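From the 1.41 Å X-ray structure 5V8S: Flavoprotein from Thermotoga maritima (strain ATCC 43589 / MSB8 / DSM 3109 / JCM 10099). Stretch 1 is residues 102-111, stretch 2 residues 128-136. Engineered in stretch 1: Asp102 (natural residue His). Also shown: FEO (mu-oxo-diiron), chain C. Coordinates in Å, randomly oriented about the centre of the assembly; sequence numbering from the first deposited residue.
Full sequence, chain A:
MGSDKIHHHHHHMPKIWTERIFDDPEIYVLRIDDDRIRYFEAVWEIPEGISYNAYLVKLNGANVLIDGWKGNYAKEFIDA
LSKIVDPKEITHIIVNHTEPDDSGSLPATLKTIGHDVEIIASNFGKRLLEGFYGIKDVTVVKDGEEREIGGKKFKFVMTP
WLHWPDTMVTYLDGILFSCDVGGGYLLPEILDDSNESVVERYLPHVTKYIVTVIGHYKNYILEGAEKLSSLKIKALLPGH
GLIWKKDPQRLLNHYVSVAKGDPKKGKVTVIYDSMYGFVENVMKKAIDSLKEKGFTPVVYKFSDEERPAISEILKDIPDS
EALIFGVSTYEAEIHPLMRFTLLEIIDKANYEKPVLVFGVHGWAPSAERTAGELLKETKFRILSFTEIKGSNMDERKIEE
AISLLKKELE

Stretch 1, residues 102-111: DSGSLPATLK
Stretch 2 (128-136) LLEGFYGIK

Stretch 1 is helical at Asp102 and Ser103, in a helix that begins earlier in the chain, passes through a type I beta turn from Ser103 to Leu106, and is helical through Leu106 to Lys111, and continues beyond, with phi near -60° and psi between -37° and -48°. The turn is closed by Leu106 N donating to Ser103 O at 2.9 Å. Regular i to i+4 bonds follow: Thr109 N to Ser105 O at 3.0 Å, Leu110 N to Leu106 O at 2.9 Å, and Lys111 N to Pro107 O at 3.1 Å. Proline sits well early in a helix, where its missing amide hydrogen costs no bond, and Thr109 (chi1 m) adds a side-chain bond from OG1 to Ser105 O at 2.8 Å.

Stretch 2 is helical from Leu128 to Tyr133. Tyr133 flattens to -126/-4, and Gly134 leaves the helix at 70/15, a positive phi that favours glycine. Gly134 N still donates to Glu130 O at 2.8 Å, while Ile135 N makes a weak bond to Leu129 O at 3.3 Å; Ile135 itself is extended at -79/123. The register is set by two CA pairs, Ser103 CA to Leu129 CA at 8.8 Å and Pro107 CA to Tyr133 CA at 7.1 Å, so both chains advance four residues between them and run in the same direction. About 320 Å² is buried, both sides summed.

Tyr133 is the centre of the contact and gives up the largest area, 80 Å². It has chi1 m and chi2 -62°; its CA-to-CB bond points toward stretch 1, and the ring meets it in two ways. At the ring edge, Tyr133 OH donates to Ser103 OG at 2.7 Å; Ser103 is chi1 p, and its CA-to-CB bond points toward stretch 2. Over one face sits Pro107 CD, 4.3 Å from the centroid of the Tyr133 ring and 15° off the normal, a CH-pi contact, while Pro107 CG comes to 3.5 Å from Tyr133 CD1. The proline ring is C-gamma exo. Gly104 CA approaches Tyr133 OH at 3.5 Å; a CB on Gly104 would point away from stretch 2, about 4.4 Å from Tyr133 OH.

The rest is apolar. Leu106 (t, p) puts CD2 3.8 Å from Leu129 CD2 and 3.7 Å from Ile135 CD1, so one methyl touches both the helix and the segment beyond it. Leu129 (m, t) has its CA-to-CB bond sideways, yet its end comes nearer. One turn after Leu106, Leu110 (m, t) brings CD1 to 3.6 Å from Ile135 CD1, and Ile135 (m, t) thus bridges two leucines spaced i, i+4.

Away from the contact, Lys136 NZ forms a salt bridge with Glu130 OE2 at 3.0 Å. The engineered Asp102 (chi1 m, chi2 -64°) does not touch stretch 2; Asp102 OD2 binds FEO FE2 at 2.3 Å. The rule is economical: a polar anchor at the tyrosine hydroxyl, one proline over an aromatic face, and a small aliphatic cluster.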

# COMPACT_ATOMS: atom_id res chain seq x y z
N ASP A 102 -8.68 22.04 8.62
CA ASP A 102 -8.95 23.47 8.61
C ASP A 102 -9.88 23.92 9.74
O ASP A 102 -9.84 25.10 10.10
CB ASP A 102 -9.47 23.88 7.22
CG ASP A 102 -8.39 23.62 6.08
OD1 ASP A 102 -7.31 24.26 6.12
OD2 ASP A 102 -8.59 22.77 5.17
N SER A 103 -10.65 23.01 10.36
CA SER A 103 -11.64 23.38 11.38
C SER A 103 -11.32 22.86 12.78
O SER A 103 -12.09 23.14 13.71
CB SER A 103 -13.03 22.87 10.98
OG SER A 103 -13.12 21.46 11.10
N GLY A 104 -10.24 22.10 12.95
CA GLY A 104 -10.05 21.42 14.22
C GLY A 104 -9.85 22.35 15.40
O GLY A 104 -10.09 21.97 16.55
N SER A 105 -9.37 23.57 15.13
CA SER A 105 -9.17 24.59 16.15
C SER A 105 -10.44 25.34 16.52
O SER A 105 -10.40 26.15 17.46
CB SER A 105 -8.13 25.60 15.67
OG SER A 105 -8.46 26.15 14.40
N LEU A 106 -11.55 25.11 15.82
CA LEU A 106 -12.75 25.91 16.04
C LEU A 106 -13.32 25.76 17.45
O LEU A 106 -13.61 26.79 18.09
CB LEU A 106 -13.78 25.61 14.94
CG LEU A 106 -15.08 26.43 14.98
CD1 LEU A 106 -14.81 27.93 14.94
CD2 LEU A 106 -16.01 25.99 13.82
N PRO A 107 -13.50 24.55 18.00
CA PRO A 107 -14.06 24.48 19.36
C PRO A 107 -13.26 25.28 20.38
O PRO A 107 -13.83 26.03 21.19
CB PRO A 107 -14.09 22.97 19.65
CG PRO A 107 -14.17 22.33 18.32
CD PRO A 107 -13.35 23.22 17.40
N ALA A 108 -11.93 25.19 20.31
CA ALA A 108 -11.08 25.94 21.23
C ALA A 108 -11.21 27.43 20.99
O ALA A 108 -11.22 28.23 21.94
CB ALA A 108 -9.63 25.50 21.04
N THR A 109 -11.34 27.83 19.72
CA THR A 109 -11.50 29.25 19.40
C THR A 109 -12.79 29.78 20.00
O THR A 109 -12.81 30.86 20.61
CB THR A 109 -11.47 29.45 17.89
OG1 THR A 109 -10.24 28.95 17.37
CG2 THR A 109 -11.59 30.93 17.51
N LEU A 110 -13.89 29.04 19.85
CA LEU A 110 -15.17 29.52 20.36
C LEU A 110 -15.13 29.65 21.88
O LEU A 110 -15.67 30.61 22.44
CB LEU A 110 -16.30 28.58 19.92
CG LEU A 110 -16.59 28.50 18.41
CD1 LEU A 110 -17.67 27.49 18.11
CD2 LEU A 110 -16.99 29.86 17.87
N LYS A 111 -14.48 28.71 22.56
CA LYS A 111 -14.37 28.80 24.01
C LYS A 111 -13.53 30.00 24.43
O LYS A 111 -13.85 30.68 25.42
CB LYS A 111 -13.76 27.52 24.57
CG LYS A 111 -14.72 26.68 25.41
CD LYS A 111 -14.17 25.28 25.69
CE LYS A 111 -15.16 24.42 26.47
NZ LYS A 111 -14.68 23.01 26.63
N LEU A 128 -22.27 19.58 8.94
CA LEU A 128 -21.04 18.92 9.37
C LEU A 128 -20.48 19.54 10.64
O LEU A 128 -19.91 18.83 11.47
CB LEU A 128 -20.00 18.94 8.24
CG LEU A 128 -20.39 18.07 7.03
CD1 LEU A 128 -19.53 18.37 5.82
CD2 LEU A 128 -20.31 16.58 7.39
N LEU A 129 -20.66 20.85 10.84
CA LEU A 129 -20.18 21.43 12.10
C LEU A 129 -20.95 20.88 13.28
O LEU A 129 -20.39 20.72 14.37
CB LEU A 129 -20.29 22.95 12.07
CG LEU A 129 -19.30 23.68 11.17
CD1 LEU A 129 -19.65 25.16 11.07
CD2 LEU A 129 -17.88 23.49 11.69
N GLU A 130 -22.22 20.58 13.10
CA GLU A 130 -22.99 19.97 14.17
C GLU A 130 -22.53 18.53 14.40
O GLU A 130 -22.32 18.11 15.55
CB GLU A 130 -24.47 20.00 13.83
CG GLU A 130 -25.31 19.41 14.94
CD GLU A 130 -26.77 19.31 14.56
OE1 GLU A 130 -27.26 18.16 14.39
OE2 GLU A 130 -27.41 20.36 14.44
N GLY A 131 -22.35 17.77 13.33
CA GLY A 131 -21.95 16.38 13.50
C GLY A 131 -20.55 16.22 14.08
O GLY A 131 -20.30 15.31 14.88
N PHE A 132 -19.61 17.06 13.66
CA PHE A 132 -18.25 16.94 14.18
C PHE A 132 -18.14 17.48 15.60
O PHE A 132 -17.50 16.86 16.45
CB PHE A 132 -17.27 17.75 13.31
CG PHE A 132 -17.04 17.19 11.93
CD1 PHE A 132 -17.23 15.86 11.63
CD2 PHE A 132 -16.61 18.03 10.93
CE1 PHE A 132 -16.99 15.39 10.34
CE2 PHE A 132 -16.37 17.57 9.66
CZ PHE A 132 -16.56 16.25 9.36
N TYR A 133 -18.73 18.64 15.85
CA TYR A 133 -18.42 19.42 17.05
C TYR A 133 -19.62 19.78 17.89
O TYR A 133 -19.43 20.36 18.96
CB TYR A 133 -17.70 20.73 16.67
CG TYR A 133 -16.48 20.54 15.78
CD1 TYR A 133 -15.37 19.81 16.22
CD2 TYR A 133 -16.44 21.09 14.50
CE1 TYR A 133 -14.26 19.63 15.41
CE2 TYR A 133 -15.33 20.93 13.69
CZ TYR A 133 -14.24 20.19 14.14
OH TYR A 133 -13.14 20.02 13.34
N GLY A 134 -20.84 19.45 17.47
CA GLY A 134 -22.01 19.88 18.19
C GLY A 134 -22.30 21.36 18.09
O GLY A 134 -23.09 21.88 18.88
N ILE A 135 -21.66 22.06 17.16
CA ILE A 135 -21.88 23.50 16.97
C ILE A 135 -23.17 23.68 16.19
O ILE A 135 -23.32 23.18 15.07
CB ILE A 135 -20.69 24.13 16.23
CG1 ILE A 135 -19.44 24.09 17.13
CG2 ILE A 135 -20.99 25.55 15.80
CD1 ILE A 135 -18.12 24.35 16.38
N LYS A 136 -24.11 24.44 16.76
CA LYS A 136 -25.46 24.51 16.21
C LYS A 136 -25.85 25.87 15.67
O LYS A 136 -26.62 25.94 14.70
CB LYS A 136 -26.48 24.09 17.28
CG LYS A 136 -26.34 22.63 17.69
CD LYS A 136 -27.54 22.13 18.48
CE LYS A 136 -27.49 20.61 18.67
NZ LYS A 136 -27.40 19.86 17.37
FE1 FEO C . -10.33 19.25 2.67
FE2 FEO C . -7.73 21.21 3.71
O FEO C . -9.26 20.14 3.94
O HOH W 1 -8.39 18.26 2.28
O HOH W 2 -6.93 19.58 2.34